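Local coordinates for protein dihydroorotate dehydrogenase (Schistosoma mansoni, PDB 6UY4) that probably catalyses the quinone-dependent oxidation of (S)-dihydroorotate to orotate in pyrimidine biosynthesis, using a bound flavin mononucleotide, at residues T114-I128 against N139-V151. Sequence-based numbering, arbitrary orientation.
Sequences TVTPNPQLGNARPRI and NRCGFNSDGHDAV. With FMN (flavin mononucleotide), chain G.
N139 forms an antiparallel, non-hydrogen-bonded pair with I128, and its amide lies against the dimethylbenzene end of the flavin. R140 N bonds to R127 O (2.9 Å), while its side chain, extended from CG to NE, passes P126 and R127 and gives NH1 to Y299 O. N123 grips two successive carbonyls: its N reaches C141 O (2.8 Å), and ND2 reaches R140 O, which lies in the N123 amide plane although ND2 stands well above the R140 carbonyl plane. F143 offers a ring face to T114, whose CG2, anti to the backbone N (chi1 -69° for OG1), sits 4.0 Å over the ring centroid; OG1 accepts from FMN N3 (2.7 Å) and donates to N169 OD1, and T114 N bonds to FMN O4. N144 CG lies over one face of the R127 guanidinium, whose NH2 bonds to L121 O and N123 O and whose NH1 forms a salt bridge with E47. S145 O accepts from Q120 N (2.9 Å). H148 N bonds to P117 O (174° at the hydrogen), and P117 CA packs 3.4 Å over the imidazole centroid. Mostly main-chain bonds thus join the segments, largely irrespective of side-chain identity, while T114 and N139 link this pairing to the flavin.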
loop_
_atom_site.group_PDB
_atom_site.type_symbol
_atom_site.label_atom_id
_atom_site.label_comp_id
_atom_site.label_asym_id
_atom_site.label_seq_id
_atom_site.Cartn_x
_atom_site.Cartn_y
_atom_site.Cartn_z
ATOM N N THR A 114 -0.535 -3.099 -7.189
ATOM C CA THR A 114 -1.367 -2.352 -8.129
ATOM C C THR A 114 -1.632 -3.141 -9.410
ATOM O O THR A 114 -0.718 -3.730 -9.987
ATOM C CB THR A 114 -0.705 -1.003 -8.489
ATOM O OG1 THR A 114 -0.729 -0.136 -7.348
ATOM C CG2 THR A 114 -1.422 -0.330 -9.645
ATOM N N VAL A 115 -2.892 -3.148 -9.847
ATOM C CA VAL A 115 -3.327 -3.887 -11.025
ATOM C C VAL A 115 -3.564 -2.903 -12.162
ATOM O O VAL A 115 -4.259 -1.895 -11.986
ATOM C CB VAL A 115 -4.599 -4.706 -10.739
ATOM C CG1 VAL A 115 -4.964 -5.562 -11.942
ATOM C CG2 VAL A 115 -4.409 -5.567 -9.502
ATOM N N THR A 116 -2.987 -3.197 -13.321
ATOM C CA THR A 116 -3.167 -2.442 -14.550
ATOM C C THR A 116 -4.135 -3.165 -15.475
ATOM O O THR A 116 -4.357 -4.372 -15.336
ATOM C CB THR A 116 -1.820 -2.245 -15.256
ATOM O OG1 THR A 116 -1.204 -3.520 -15.481
ATOM C CG2 THR A 116 -0.895 -1.376 -14.414
ATOM N N PRO A 117 -4.757 -2.452 -16.430
ATOM C CA PRO A 117 -5.686 -3.117 -17.357
ATOM C C PRO A 117 -5.037 -4.240 -18.151
ATOM O O PRO A 117 -5.500 -5.385 -18.109
ATOM C CB PRO A 117 -6.143 -1.974 -18.272
ATOM C CG PRO A 117 -6.007 -0.757 -17.432
ATOM C CD PRO A 117 -4.785 -0.986 -16.587
ATOM N N ASN A 118 -3.961 -3.923 -18.885
ATOM C CA ASN A 118 -3.251 -4.952 -19.628
ATOM C C ASN A 118 -2.097 -5.510 -18.801
ATOM O O ASN A 118 -1.543 -4.808 -17.948
ATOM C CB ASN A 118 -2.710 -4.386 -20.938
ATOM C CG ASN A 118 -3.800 -3.817 -21.823
ATOM O OD1 ASN A 118 -4.894 -4.373 -21.917
ATOM N ND2 ASN A 118 -3.505 -2.698 -22.477
ATOM N N PRO A 119 -1.726 -6.770 -19.020
ATOM C CA PRO A 119 -0.543 -7.317 -18.340
ATOM C C PRO A 119 0.700 -6.507 -18.682
ATOM O O PRO A 119 0.960 -6.197 -19.846
ATOM C CB PRO A 119 -0.458 -8.751 -18.878
ATOM C CG PRO A 119 -1.856 -9.079 -19.299
ATOM C CD PRO A 119 -2.437 -7.791 -19.809
ATOM N N GLN A 120 1.466 -6.161 -17.652
ATOM C CA GLN A 120 2.585 -5.240 -17.794
ATOM C C GLN A 120 3.846 -5.862 -17.214
ATOM O O GLN A 120 3.790 -6.580 -16.211
ATOM C CB GLN A 120 2.287 -3.906 -17.101
ATOM C CG GLN A 120 3.128 -2.744 -17.588
ATOM C CD GLN A 120 2.639 -1.417 -17.050
ATOM O OE1 GLN A 120 2.466 -0.457 -17.800
ATOM N NE2 GLN A 120 2.411 -1.354 -15.744
ATOM N N LEU A 121 4.985 -5.577 -17.849
ATOM C CA LEU A 121 6.246 -6.150 -17.394
ATOM C C LEU A 121 6.870 -5.319 -16.278
ATOM O O LEU A 121 7.383 -5.873 -15.300
ATOM C CB LEU A 121 7.218 -6.283 -18.569
ATOM C CG LEU A 121 6.841 -7.290 -19.660
ATOM C CD1 LEU A 121 7.800 -7.185 -20.833
ATOM C CD2 LEU A 121 6.831 -8.701 -19.097
ATOM N N GLY A 122 6.841 -4.000 -16.412
ATOM C CA GLY A 122 7.453 -3.118 -15.439
ATOM C C GLY A 122 8.846 -2.696 -15.854
ATOM O O GLY A 122 9.325 -2.979 -16.956
ATOM N N ASN A 123 9.510 -2.001 -14.934
ATOM C CA ASN A 123 10.855 -1.516 -15.190
ATOM C C ASN A 123 11.861 -2.663 -15.144
ATOM O O ASN A 123 11.578 -3.757 -14.646
ATOM C CB ASN A 123 11.237 -0.437 -14.177
ATOM C CG ASN A 123 10.407 0.825 -14.331
ATOM O OD1 ASN A 123 10.050 1.218 -15.444
ATOM N ND2 ASN A 123 10.100 1.470 -13.213
ATOM N N ALA A 124 13.052 -2.394 -15.672
ATOM C CA ALA A 124 14.085 -3.414 -15.763
ATOM C C ALA A 124 14.592 -3.806 -14.379
ATOM O O ALA A 124 14.604 -3.001 -13.442
ATOM C CB ALA A 124 15.246 -2.921 -16.625
ATOM N N ARG A 125 15.021 -5.079 -14.259
ATOM C CA ARG A 125 15.554 -5.682 -13.048
ATOM C C ARG A 125 17.079 -5.628 -13.048
ATOM O O ARG A 125 17.707 -5.681 -14.109
ATOM C CB ARG A 125 15.091 -7.137 -12.925
ATOM C CG ARG A 125 13.578 -7.301 -12.911
ATOM C CD ARG A 125 13.171 -8.761 -12.797
ATOM N NE ARG A 125 13.590 -9.351 -11.529
ATOM C CZ ARG A 125 13.316 -10.599 -11.159
ATOM N NH1 ARG A 125 12.620 -11.392 -11.962
ATOM N NH2 ARG A 125 13.737 -11.053 -9.988
ATOM N N PRO A 126 17.722 -5.519 -11.872
ATOM C CA PRO A 126 17.121 -5.466 -10.533
ATOM C C PRO A 126 16.422 -4.142 -10.225
ATOM O O PRO A 126 16.933 -3.073 -10.558
ATOM C CB PRO A 126 18.323 -5.668 -9.607
ATOM C CG PRO A 126 19.470 -5.124 -10.374
ATOM C CD PRO A 126 19.193 -5.471 -11.811
ATOM N N ARG A 127 15.253 -4.232 -9.588
ATOM C CA ARG A 127 14.457 -3.060 -9.251
ATOM C C ARG A 127 14.058 -3.032 -7.780
ATOM O O ARG A 127 13.191 -2.236 -7.401
ATOM C CB ARG A 127 13.207 -2.995 -10.137
ATOM C CG ARG A 127 12.388 -4.276 -10.137
ATOM C CD ARG A 127 11.470 -4.349 -11.347
ATOM N NE ARG A 127 10.673 -5.573 -11.351
ATOM C CZ ARG A 127 9.888 -5.952 -12.353
ATOM N NH1 ARG A 127 9.200 -7.082 -12.267
ATOM N NH2 ARG A 127 9.792 -5.204 -13.443
ATOM N N ILE A 128 14.662 -3.877 -6.946
ATOM C CA ILE A 128 14.389 -3.917 -5.514
ATOM C C ILE A 128 15.713 -4.077 -4.782
ATOM O O ILE A 128 16.518 -4.948 -5.130
ATOM C CB ILE A 128 13.426 -5.062 -5.142
ATOM C CG1 ILE A 128 12.026 -4.796 -5.695
ATOM C CG2 ILE A 128 13.374 -5.241 -3.641
ATOM C CD1 ILE A 128 11.027 -5.883 -5.369
ATOM N N ASN A 139 12.791 0.666 -3.986
ATOM C CA ASN A 139 12.232 -0.085 -5.101
ATOM C C ASN A 139 11.843 0.854 -6.234
ATOM O O ASN A 139 11.489 2.015 -6.010
ATOM C CB ASN A 139 11.004 -0.904 -4.673
ATOM C CG ASN A 139 9.706 -0.120 -4.793
ATOM O OD1 ASN A 139 9.029 -0.171 -5.821
ATOM N ND2 ASN A 139 9.355 0.610 -3.740
ATOM N N ARG A 140 11.912 0.327 -7.457
ATOM C CA ARG A 140 11.458 1.022 -8.657
ATOM C C ARG A 140 10.820 -0.005 -9.596
ATOM O O ARG A 140 11.204 -0.167 -10.750
ATOM C CB ARG A 140 12.606 1.771 -9.334
ATOM C CG ARG A 140 13.866 0.944 -9.543
ATOM C CD ARG A 140 14.847 1.659 -10.462
ATOM N NE ARG A 140 16.066 0.884 -10.681
ATOM C CZ ARG A 140 17.207 1.079 -10.025
ATOM N NH1 ARG A 140 17.290 2.029 -9.104
ATOM N NH2 ARG A 140 18.265 0.326 -10.292
ATOM N N CYS A 141 9.814 -0.718 -9.079
ATOM C CA CYS A 141 9.200 -1.806 -9.835
ATOM C C CYS A 141 8.524 -1.289 -11.100
ATOM O O CYS A 141 8.762 -1.803 -12.199
ATOM C CB CYS A 141 8.198 -2.553 -8.954
ATOM S SG CYS A 141 8.911 -3.284 -7.464
ATOM N N GLY A 142 7.673 -0.277 -10.964
ATOM C CA GLY A 142 7.021 0.311 -12.116
ATOM C C GLY A 142 5.748 -0.394 -12.538
ATOM O O GLY A 142 5.480 -0.530 -13.736
ATOM N N PHE A 143 4.962 -0.850 -11.560
ATOM C CA PHE A 143 3.654 -1.467 -11.790
ATOM C C PHE A 143 3.776 -2.694 -12.700
ATOM O O PHE A 143 3.411 -2.679 -13.878
ATOM C CB PHE A 143 2.660 -0.454 -12.372
ATOM C CG PHE A 143 2.278 0.648 -11.420
ATOM C CD1 PHE A 143 1.608 1.771 -11.879
ATOM C CD2 PHE A 143 2.583 0.561 -10.071
ATOM C CE1 PHE A 143 1.252 2.785 -11.012
ATOM C CE2 PHE A 143 2.232 1.574 -9.199
ATOM C CZ PHE A 143 1.565 2.687 -9.671
ATOM N N ASN A 144 4.302 -3.766 -12.115
ATOM C CA ASN A 144 4.352 -5.065 -12.779
ATOM C C ASN A 144 3.123 -5.860 -12.350
ATOM O O ASN A 144 3.032 -6.310 -11.203
ATOM C CB ASN A 144 5.648 -5.804 -12.451
ATOM C CG ASN A 144 5.936 -5.853 -10.962
ATOM O OD1 ASN A 144 5.732 -4.875 -10.245
ATOM N ND2 ASN A 144 6.411 -7.000 -10.489
ATOM N N SER A 145 2.170 -6.023 -13.266
ATOM C CA SER A 145 0.898 -6.650 -12.946
ATOM C C SER A 145 0.535 -7.652 -14.032
ATOM O O SER A 145 1.037 -7.594 -15.156
ATOM C CB SER A 145 -0.218 -5.608 -12.789
ATOM O OG SER A 145 -1.411 -6.205 -12.313
ATOM N N ASP A 146 -0.355 -8.577 -13.676
ATOM C CA ASP A 146 -0.840 -9.597 -14.596
ATOM C C ASP A 146 -2.070 -9.157 -15.380
ATOM O O ASP A 146 -2.614 -9.958 -16.148
ATOM C CB ASP A 146 -1.156 -10.887 -13.832
ATOM C CG ASP A 146 0.086 -11.560 -13.284
ATOM O OD1 ASP A 146 1.196 -11.032 -13.506
ATOM O OD2 ASP A 146 -0.048 -12.619 -12.633
ATOM N N GLY A 147 -2.520 -7.920 -15.209
ATOM C CA GLY A 147 -3.676 -7.415 -15.918
ATOM C C GLY A 147 -4.956 -7.548 -15.111
ATOM O O GLY A 147 -5.018 -8.208 -14.071
ATOM N N HIS A 148 -6.003 -6.894 -15.619
ATOM C CA HIS A 148 -7.297 -6.921 -14.941
ATOM C C HIS A 148 -7.873 -8.332 -14.905
ATOM O O HIS A 148 -8.327 -8.801 -13.856
ATOM C CB HIS A 148 -8.273 -5.969 -15.630
ATOM C CG HIS A 148 -8.107 -4.537 -15.232
ATOM N ND1 HIS A 148 -7.178 -4.126 -14.301
ATOM C CD2 HIS A 148 -8.755 -3.419 -15.636
ATOM C CE1 HIS A 148 -7.258 -2.816 -14.150
ATOM N NE2 HIS A 148 -8.207 -2.362 -14.949
ATOM N N ASP A 149 -7.853 -9.026 -16.044
ATOM C CA ASP A 149 -8.552 -10.303 -16.152
ATOM C C ASP A 149 -7.906 -11.377 -15.284
ATOM O O ASP A 149 -8.608 -12.149 -14.620
ATOM C CB ASP A 149 -8.597 -10.747 -17.613
ATOM C CG ASP A 149 -9.315 -9.752 -18.501
ATOM O OD1 ASP A 149 -9.747 -8.699 -17.988
ATOM O OD2 ASP A 149 -9.450 -10.023 -19.713
ATOM N N ALA A 150 -6.573 -11.449 -15.280
ATOM C CA ALA A 150 -5.896 -12.487 -14.507
ATOM C C ALA A 150 -6.115 -12.296 -13.011
ATOM O O ALA A 150 -6.343 -13.267 -12.281
ATOM C CB ALA A 150 -4.403 -12.498 -14.836
ATOM N N VAL A 151 -6.056 -11.049 -12.536
ATOM C CA VAL A 151 -6.255 -10.794 -11.113
ATOM C C VAL A 151 -7.728 -10.919 -10.741
ATOM O O VAL A 151 -8.059 -11.365 -9.635
ATOM C CB VAL A 151 -5.689 -9.412 -10.738
ATOM C CG1 VAL A 151 -5.846 -9.152 -9.247
ATOM C CG2 VAL A 151 -4.227 -9.313 -11.143
HETATM N N1 FMN G . 2.102 1.026 -3.335
HETATM C C2 FMN G . 1.052 1.023 -4.232
HETATM O O2 FMN G . 0.102 1.786 -4.070
HETATM N N3 FMN G . 1.065 0.164 -5.312
HETATM C C4 FMN G . 2.127 -0.695 -5.502
HETATM O O4 FMN G . 2.138 -1.460 -6.465
HETATM C C4A FMN G . 3.186 -0.696 -4.601
HETATM N N5 FMN G . 4.251 -1.552 -4.786
HETATM C C5A FMN G . 5.299 -1.554 -3.889
HETATM C C6 FMN G . 6.369 -2.422 -4.081
HETATM C C7 FMN G . 7.430 -2.429 -3.185
HETATM C C7M FMN G . 8.582 -3.367 -3.397
HETATM C C8 FMN G . 7.422 -1.566 -2.093
HETATM C C8M FMN G . 8.566 -1.571 -1.123
HETATM C C9 FMN G . 6.351 -0.697 -1.904
HETATM C C9A FMN G . 5.286 -0.689 -2.799
HETATM N N10 FMN G . 4.216 0.170 -2.615
HETATM C C10 FMN G . 3.170 0.169 -3.515
HETATM C "C1'" FMN G . 4.178 1.116 -1.453
HETATM C "C2'" FMN G . 3.554 0.445 -0.236
HETATM O "O2'" FMN G . 2.283 -0.067 -0.571
HETATM C "C3'" FMN G . 3.397 1.435 0.910
HETATM O "O3'" FMN G . 2.720 2.584 0.451
HETATM C "C4'" FMN G . 4.738 1.846 1.509
HETATM O "O4'" FMN G . 5.720 0.862 1.263
HETATM C "C5'" FMN G . 4.566 2.020 3.008
HETATM O "O5'" FMN G . 5.812 2.142 3.645
HETATM P P FMN G . 6.268 0.993 4.672
HETATM O O1P FMN G . 7.594 1.395 5.267
HETATM O O2P FMN G . 5.229 0.811 5.753
HETATM O O3P FMN G . 6.441 -0.293 3.906
#